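Local coordinates for protein bacterial regulatory proteins, tetR family (Corynebacterium glutamicum, PDB 3AQT) that represses transcription as a TetR-family regulator, probably by binding DNA through a helix-turn-helix motif, and takes up resorcinol as its inducer, at residues Glu45-Arg48 and Ala49-Thr53; Ile52-Ala55 and Arg56-Ala60; Tyr86-Asp89 and Arg90-Leu94; Ala149-Pro152 and Val153-Ile157. All blocks are in the same frame, centred on the assembly; numbering follows the deposited sequence.

Contact 1 of 4, residues Glu45-Arg48 and Ala49-Thr53; sequences EQTR and ARLIT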
# COMPACT_ATOMS: atom_id res chain seq x y z
N GLU B 45 12.05 -9.71 29.60
CA GLU B 45 11.17 -8.56 29.46
C GLU B 45 11.92 -7.24 29.37
O GLU B 45 11.69 -6.44 28.46
CB GLU B 45 10.17 -8.51 30.61
CG GLU B 45 8.90 -9.33 30.37
CD GLU B 45 8.13 -9.61 31.65
OE1 GLU B 45 8.04 -8.71 32.51
OE2 GLU B 45 7.60 -10.74 31.79
N GLN B 46 12.83 -7.00 30.31
CA GLN B 46 13.58 -5.76 30.29
C GLN B 46 14.64 -5.71 29.18
O GLN B 46 14.99 -4.64 28.71
CB GLN B 46 14.24 -5.49 31.65
CG GLN B 46 15.12 -6.61 32.15
CD GLN B 46 16.05 -6.14 33.27
OE1 GLN B 46 15.63 -5.45 34.20
NE2 GLN B 46 17.32 -6.54 33.17
N THR B 47 15.13 -6.87 28.77
CA THR B 47 16.12 -6.92 27.70
C THR B 47 15.46 -6.53 26.38
O THR B 47 16.05 -5.77 25.61
CB THR B 47 16.76 -8.33 27.57
OG1 THR B 47 17.41 -8.68 28.80
CG2 THR B 47 17.80 -8.34 26.46
N ARG B 48 14.26 -7.04 26.13
CA ARG B 48 13.55 -6.67 24.90
C ARG B 48 13.37 -5.16 24.92
O ARG B 48 13.63 -4.49 23.92
CB ARG B 48 12.17 -7.34 24.80
CG ARG B 48 12.20 -8.83 24.46
CD ARG B 48 10.81 -9.46 24.36
NE ARG B 48 10.22 -9.36 23.03
CZ ARG B 48 9.45 -8.35 22.60
NH1 ARG B 48 9.17 -7.32 23.40
NH2 ARG B 48 8.97 -8.37 21.36
N ALA B 49 12.95 -4.64 26.06
CA ALA B 49 12.75 -3.21 26.21
C ALA B 49 14.03 -2.44 25.92
O ALA B 49 14.00 -1.42 25.21
CB ALA B 49 12.26 -2.92 27.62
N ARG B 50 15.15 -2.92 26.45
CA ARG B 50 16.44 -2.27 26.25
C ARG B 50 16.90 -2.36 24.81
O ARG B 50 17.54 -1.43 24.29
CB ARG B 50 17.49 -2.87 27.17
CG ARG B 50 17.24 -2.56 28.62
CD ARG B 50 18.22 -3.28 29.52
NE ARG B 50 17.86 -3.11 30.92
CZ ARG B 50 18.55 -3.63 31.93
NH1 ARG B 50 19.64 -4.36 31.69
NH2 ARG B 50 18.16 -3.42 33.18
N LEU B 51 16.60 -3.48 24.16
CA LEU B 51 16.96 -3.67 22.76
C LEU B 51 16.17 -2.69 21.91
O LEU B 51 16.72 -2.06 21.00
CB LEU B 51 16.68 -5.11 22.32
CG LEU B 51 17.71 -6.13 22.84
CD1 LEU B 51 17.27 -7.53 22.50
CD2 LEU B 51 19.07 -5.82 22.23
N ILE B 52 14.88 -2.55 22.22
CA ILE B 52 14.02 -1.63 21.48
C ILE B 52 14.58 -0.22 21.59
O ILE B 52 14.70 0.50 20.60
CB ILE B 52 12.58 -1.68 22.03
CG1 ILE B 52 11.95 -3.03 21.70
CG2 ILE B 52 11.74 -0.56 21.42
CD1 ILE B 52 12.00 -3.50 20.25
N THR B 53 14.93 0.18 22.81
CA THR B 53 15.49 1.51 23.08
C THR B 53 16.81 1.68 22.33
O THR B 53 17.07 2.74 21.75
CB THR B 53 15.74 1.72 24.60
OG1 THR B 53 14.49 1.62 25.30
CG2 THR B 53 16.36 3.09 24.87
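Gln46 and Arg50, one helical turn apart, run side by side and point the same way, a worked example of i to i+4 pairing on the surface of a helix. NE2 of Gln46 sits over one face of the Arg50 guanidinium, 3.0 Å above its plane and toward the rim, the amide inclined by 38°. NE2 of Gln46 and NH2 of Arg50 are 3.2 Å apart, but both are donors, so this is van der Waals contact over the face and not a hydrogen bond. Arg50 gets there with an almost fully extended chain from CG to NE, while Gln46 places CG between its backbone N and carbonyl carbon (chi1 55°). Arg48 takes part through its carbonyl, which accepts from Ile52 N at 2.9 Å and is touched by Ile52 CG1 at 3.1 Å; its own chain bends at chi3 (88°), and its NE makes a weak hydrogen bond to Tyr86 O. Arg50 N likewise donates to Gln46 O at 2.8 Å. The contact belongs to helix 41-62, the first helix of the TetR DNA-binding domain. Thr47 packs on Tyr86, Leu51 on Ala76, and Arg48 reaches Phe87 in the loop and Gln92 on helix 90-111.

Contact 2 of 4, residues Ile52-Ala55 and Arg56-Ala60; sequences ITSA and RTLMA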
# COMPACT_ATOMS: atom_id res chain seq x y z
N ILE B 52 14.88 -2.55 22.22
CA ILE B 52 14.02 -1.63 21.48
C ILE B 52 14.58 -0.22 21.59
O ILE B 52 14.70 0.50 20.60
CB ILE B 52 12.58 -1.68 22.03
CG1 ILE B 52 11.95 -3.03 21.70
CG2 ILE B 52 11.74 -0.56 21.42
CD1 ILE B 52 12.00 -3.50 20.25
N THR B 53 14.93 0.18 22.81
CA THR B 53 15.49 1.51 23.08
C THR B 53 16.81 1.68 22.33
O THR B 53 17.07 2.74 21.75
CB THR B 53 15.74 1.72 24.60
OG1 THR B 53 14.49 1.62 25.30
CG2 THR B 53 16.36 3.09 24.87
N SER B 54 17.63 0.64 22.35
CA SER B 54 18.92 0.70 21.67
C SER B 54 18.73 0.90 20.17
O SER B 54 19.30 1.82 19.57
CB SER B 54 19.72 -0.58 21.92
OG SER B 54 20.98 -0.51 21.29
N ALA B 55 17.91 0.03 19.58
CA ALA B 55 17.62 0.10 18.15
C ALA B 55 17.09 1.47 17.75
O ALA B 55 17.52 2.03 16.74
CB ALA B 55 16.62 -0.98 17.76
N ARG B 56 16.16 2.01 18.53
CA ARG B 56 15.60 3.32 18.19
C ARG B 56 16.62 4.43 18.25
O ARG B 56 16.68 5.27 17.37
CB ARG B 56 14.44 3.68 19.12
CG ARG B 56 13.81 5.02 18.76
CD ARG B 56 12.82 5.48 19.81
NE ARG B 56 13.49 5.77 21.07
CZ ARG B 56 13.14 5.26 22.24
NH1 ARG B 56 12.11 4.43 22.33
NH2 ARG B 56 13.83 5.59 23.32
N THR B 57 17.41 4.46 19.31
CA THR B 57 18.40 5.50 19.45
C THR B 57 19.41 5.47 18.31
O THR B 57 19.73 6.51 17.73
CB THR B 57 19.11 5.37 20.80
OG1 THR B 57 18.12 5.29 21.83
CG2 THR B 57 20.00 6.57 21.05
N LEU B 58 19.89 4.28 17.97
CA LEU B 58 20.87 4.14 16.89
C LEU B 58 20.28 4.45 15.50
O LEU B 58 20.86 5.21 14.72
CB LEU B 58 21.46 2.73 16.92
CG LEU B 58 22.28 2.44 18.18
CD1 LEU B 58 22.72 0.99 18.23
CD2 LEU B 58 23.48 3.37 18.22
N MSE B 59 19.13 3.87 15.18
CA MSE B 59 18.51 4.11 13.88
C MSE B 59 18.13 5.57 13.68
O MSE B 59 18.15 6.07 12.56
CB MSE B 59 17.29 3.23 13.70
CG MSE B 59 17.63 1.76 13.60
SE MSE B 59 16.07 0.66 13.65
CE MSE B 59 16.89 -1.07 13.39
N ALA B 60 17.78 6.26 14.76
CA ALA B 60 17.40 7.66 14.66
C ALA B 60 18.59 8.48 14.17
O ALA B 60 18.43 9.44 13.42
CB ALA B 60 16.94 8.18 16.00
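Thr57 turns its hydroxyl back on the preceding turn, where OG1 donates to the carbonyl O of Thr53 at 2.8 Å. Its first torsion (chi1 -51°) sets OG1 beside its own backbone N, the conformation in which a helical threonine can reach the carbonyl four residues earlier. That oxygen is therefore gripped twice: Thr57 N also donates to Thr53 O, at 3.0 Å, and the two donors arrive from opposite faces of the carbonyl plane. Thr53 and Thr57 lie alongside each other, with CG2 of Thr53 at 4.1 Å from OG1 of Thr57.

Arg56 behaves differently. It swings CG away from its backbone N (chi1 -178°) and bends at chi3, which brings the guanidinium back past Thr53, NH2 standing 3.9 Å from Thr53 CG2; its NH1 forms a salt bridge with Asp100. This is the C-terminal half of helix 41-62, which precedes the predicted helix-turn-helix of the TetR DNA-binding domain and supplies part of that domain's core.

Toward the core, the selenomethionine at Met59 runs out extended beyond CG, and its CE comes to 4.4 Å from Ala55 CB, a loose apolar touch. Both residues also pack on Ile72, and Met59 on Leu94. Leu58 lays CD1 at 3.8 Å from the hydroxyl OG of Ser54, whose hydrogen bond goes to the carbonyl of Ile72 on helix 69-75.

Contact 3 of 4, residues Tyr86-Asp89 and Arg90-Leu94; sequences YFPD and REQLL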
# COMPACT_ATOMS: atom_id res chain seq x y z
N TYR B 86 15.75 -13.08 22.46
CA TYR B 86 14.69 -12.14 22.80
C TYR B 86 13.79 -11.78 21.62
O TYR B 86 12.66 -11.34 21.81
CB TYR B 86 15.33 -10.88 23.38
CG TYR B 86 16.33 -11.18 24.46
CD1 TYR B 86 15.92 -11.54 25.75
CD2 TYR B 86 17.70 -11.13 24.20
CE1 TYR B 86 16.84 -11.84 26.74
CE2 TYR B 86 18.63 -11.43 25.18
CZ TYR B 86 18.20 -11.78 26.45
OH TYR B 86 19.13 -12.06 27.43
N PHE B 87 14.31 -11.94 20.41
CA PHE B 87 13.56 -11.68 19.18
C PHE B 87 13.88 -12.80 18.20
O PHE B 87 15.03 -13.22 18.07
CB PHE B 87 13.96 -10.33 18.58
CG PHE B 87 13.44 -9.14 19.33
CD1 PHE B 87 12.16 -8.65 19.08
CD2 PHE B 87 14.21 -8.52 20.31
CE1 PHE B 87 11.66 -7.57 19.78
CE2 PHE B 87 13.72 -7.44 21.02
CZ PHE B 87 12.44 -6.96 20.76
N PRO B 88 12.86 -13.32 17.49
CA PRO B 88 13.10 -14.40 16.53
C PRO B 88 13.90 -13.90 15.34
O PRO B 88 14.68 -14.65 14.75
CB PRO B 88 11.69 -14.83 16.14
CG PRO B 88 10.93 -13.54 16.22
CD PRO B 88 11.43 -12.97 17.53
N ASP B 89 13.72 -12.63 15.00
CA ASP B 89 14.43 -12.07 13.87
C ASP B 89 14.54 -10.56 13.95
O ASP B 89 14.10 -9.93 14.91
CB ASP B 89 13.72 -12.43 12.57
CG ASP B 89 12.25 -12.05 12.59
OD1 ASP B 89 11.41 -12.96 12.77
OD2 ASP B 89 11.94 -10.85 12.45
N ARG B 90 15.14 -9.98 12.92
CA ARG B 90 15.34 -8.55 12.82
C ARG B 90 14.01 -7.83 12.62
O ARG B 90 13.75 -6.82 13.26
CB ARG B 90 16.29 -8.25 11.65
CG ARG B 90 16.62 -6.77 11.48
CD ARG B 90 17.67 -6.55 10.41
NE ARG B 90 18.36 -5.27 10.57
CZ ARG B 90 17.82 -4.09 10.31
NH1 ARG B 90 16.57 -4.01 9.87
NH2 ARG B 90 18.54 -2.98 10.48
N GLU B 91 13.18 -8.35 11.73
CA GLU B 91 11.88 -7.75 11.44
C GLU B 91 11.04 -7.46 12.66
O GLU B 91 10.46 -6.38 12.77
CB GLU B 91 11.07 -8.64 10.48
CG GLU B 91 10.99 -8.11 9.06
CD GLU B 91 10.29 -6.76 8.98
OE1 GLU B 91 9.10 -6.67 9.35
OE2 GLU B 91 10.94 -5.78 8.54
N GLN B 92 10.95 -8.42 13.58
CA GLN B 92 10.15 -8.22 14.78
C GLN B 92 10.62 -6.97 15.54
O GLN B 92 9.81 -6.14 15.95
CB GLN B 92 10.25 -9.45 15.70
CG GLN B 92 8.92 -10.18 15.93
CD GLN B 92 8.55 -10.30 17.41
OE1 GLN B 92 9.22 -10.98 18.19
NE2 GLN B 92 7.47 -9.63 17.81
N LEU B 93 11.94 -6.84 15.70
CA LEU B 93 12.50 -5.69 16.40
C LEU B 93 12.19 -4.40 15.66
O LEU B 93 11.91 -3.38 16.27
CB LEU B 93 14.01 -5.84 16.54
CG LEU B 93 14.77 -4.63 17.10
CD1 LEU B 93 14.47 -4.48 18.59
CD2 LEU B 93 16.26 -4.81 16.89
N LEU B 94 12.26 -4.45 14.33
CA LEU B 94 11.99 -3.28 13.51
C LEU B 94 10.55 -2.86 13.76
O LEU B 94 10.24 -1.68 13.94
CB LEU B 94 12.18 -3.63 12.04
CG LEU B 94 12.85 -2.59 11.14
CD1 LEU B 94 12.12 -1.24 11.25
CD2 LEU B 94 14.31 -2.44 11.54
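With CG of Asp89 held between its own backbone N and carbonyl carbon (chi1 53°), the carboxylate folds forward over the first turn of the helix that follows. There OD2 accepts from Gln92 N at 2.9 Å, met on the syn side but 29° out of the carboxylate plane, the classic side-chain bond of an N-cap. Glu91 N lies equally near OD2 of Asp89, yet its N-H is poorly directed, so one amide alone is capped by a hydrogen bond. The carboxylate sits at the positive end of the helix dipole, which would be expected to favour its negative charge.

A second pair brackets the same turn from the apolar side. Leu93 sends CG anti to its backbone N (chi1 173°) and thereby lays CD1 over one face of the Phe87 ring, 4.1 Å from the centroid and displaced toward the rim, as a CH-pi contact; the two side chains cross nearly at right angles. Gln92 spans the outside of the turn, its OE1 approaching Pro88 CD at 3.0 Å, with the proline and glutamine side chains also crossing nearly square.

The junction joins the end of the predicted helix-turn-helix to helix 90-111. Phe87 and Leu93 both press on Ile52 of helix 41-62, Arg90 bonds to the carbonyls of Val64 and Val67, and Glu91 touches Ala149.

Contact 4 of 4, residues Ala149-Pro152 and Val153-Ile157; sequences AAHP and VLMRI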
# COMPACT_ATOMS: atom_id res chain seq x y z
N ALA B 149 6.17 -4.34 6.13
CA ALA B 149 5.19 -4.57 7.16
C ALA B 149 4.71 -3.24 7.73
O ALA B 149 4.07 -3.21 8.78
CB ALA B 149 5.79 -5.44 8.27
N ALA B 150 5.00 -2.15 7.04
CA ALA B 150 4.56 -0.83 7.51
C ALA B 150 3.05 -0.81 7.66
O ALA B 150 2.52 -0.36 8.67
CB ALA B 150 5.01 0.25 6.55
N HIS B 151 2.35 -1.31 6.65
CA HIS B 151 0.90 -1.32 6.68
C HIS B 151 0.33 -2.03 7.90
O HIS B 151 -0.51 -1.48 8.60
CB HIS B 151 0.35 -1.97 5.40
CG HIS B 151 -1.13 -1.83 5.26
ND1 HIS B 151 -1.74 -0.65 4.87
CD2 HIS B 151 -2.14 -2.70 5.52
CE1 HIS B 151 -3.05 -0.80 4.89
NE2 HIS B 151 -3.32 -2.03 5.28
N PRO B 152 0.75 -3.28 8.16
CA PRO B 152 0.23 -4.01 9.32
C PRO B 152 0.49 -3.28 10.65
O PRO B 152 -0.35 -3.30 11.55
CB PRO B 152 0.96 -5.35 9.25
CG PRO B 152 1.27 -5.52 7.80
CD PRO B 152 1.67 -4.13 7.38
N VAL B 153 1.67 -2.66 10.77
CA VAL B 153 2.01 -1.93 11.99
C VAL B 153 1.11 -0.70 12.12
O VAL B 153 0.53 -0.46 13.17
CB VAL B 153 3.49 -1.46 11.98
CG1 VAL B 153 3.78 -0.63 13.22
CG2 VAL B 153 4.43 -2.67 11.94
N LEU B 154 0.99 0.06 11.04
CA LEU B 154 0.13 1.23 11.06
C LEU B 154 -1.29 0.83 11.46
O LEU B 154 -1.94 1.54 12.23
CB LEU B 154 0.12 1.90 9.68
CG LEU B 154 1.39 2.69 9.35
CD1 LEU B 154 1.41 3.08 7.89
CD2 LEU B 154 1.47 3.91 10.24
N MSE B 155 -1.75 -0.31 10.96
CA MSE B 155 -3.09 -0.79 11.28
C MSE B 155 -3.29 -1.21 12.72
O MSE B 155 -4.39 -1.09 13.25
CB MSE B 155 -3.47 -1.94 10.34
CG MSE B 155 -3.71 -1.50 8.90
SE MSE B 155 -5.39 -0.55 8.60
CE MSE B 155 -5.11 0.96 9.73
N ARG B 156 -2.24 -1.70 13.36
CA ARG B 156 -2.35 -2.13 14.75
C ARG B 156 -2.36 -0.93 15.69
O ARG B 156 -3.07 -0.93 16.69
CB ARG B 156 -1.16 -3.01 15.16
CG ARG B 156 -0.98 -4.27 14.38
CD ARG B 156 -0.08 -5.24 15.14
NE ARG B 156 1.33 -4.83 15.19
CZ ARG B 156 2.26 -5.27 14.35
NH1 ARG B 156 1.95 -6.12 13.38
NH2 ARG B 156 3.52 -4.89 14.50
N ILE B 157 -1.57 0.08 15.36
CA ILE B 157 -1.44 1.26 16.21
C ILE B 157 -2.33 2.45 15.88
O ILE B 157 -3.01 2.96 16.77
CB ILE B 157 0.02 1.74 16.23
CG1 ILE B 157 0.96 0.57 16.55
CG2 ILE B 157 0.19 2.84 17.26
CD1 ILE B 157 0.76 -0.16 17.91
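His151 and the selenomethionine at Met155 cross obliquely, one helical turn apart, with the methylene CG of Met155 lying over a face of the imidazole. CG stands 4.0 Å from the His151 ring centroid and 25° off the ring normal, a CH-pi contact displaced toward the rim. The heavier SE of Met155 is farther out, 4.8 Å from the same centroid, and meets the ring obliquely. The bends of Met155 at chi2 and chi3 turn its end away from the histidine, toward Thr184 and Phe188 of helix 180-199.

Arg156 is turned otherwise: its chain bends at chi3 (-71°), folding back so that one guanidinium face lies over Val153 CA. Its CG passes 3.1 Å from Pro152 O, the same oxygen that accepts from Arg156 N at 3.1 Å with a bent N-H angle of 136°. Deeper in, Leu154 N donates to Ala150 O at 2.9 Å, and its side chain packs against Phe102 and Phe188.

His151 also packs on Ala193 of the second subunit, while its NE2 hydrogen-bonds to Thr185. With that nitrogen tied and one face under a methylene, the imidazole's rotation is probably well fixed; Arg156 couples this short helix to helix 90-111 through a salt bridge to Glu99 and a neutral-acceptor hydrogen bond to Gln95.

In the fold
Contacts 1 and 2 are overlapping stretches of helix 41-62, their centres 10 Å apart and Ile52 and Thr53 common to both. Contact 3 closes against them: Ile52 CD1 meets Leu93 CD1, and Met59 CE lies 3.5 Å from Leu94 CD2, so the three build one DNA-binding domain. Contact 4 belongs to the ligand-binding domain, its centre 16 Å from that of contact 3; the two touch where Glu91 OE1 comes to 3.7 Å from Ala149 CB. The side chain of Leu154 in contact 4 is about 7 Å from bound resorcinol and packs on the pocket residue Phe188. This short helix thus lies between pocket and DNA-binding domain, consistent with a route for inducer signalling.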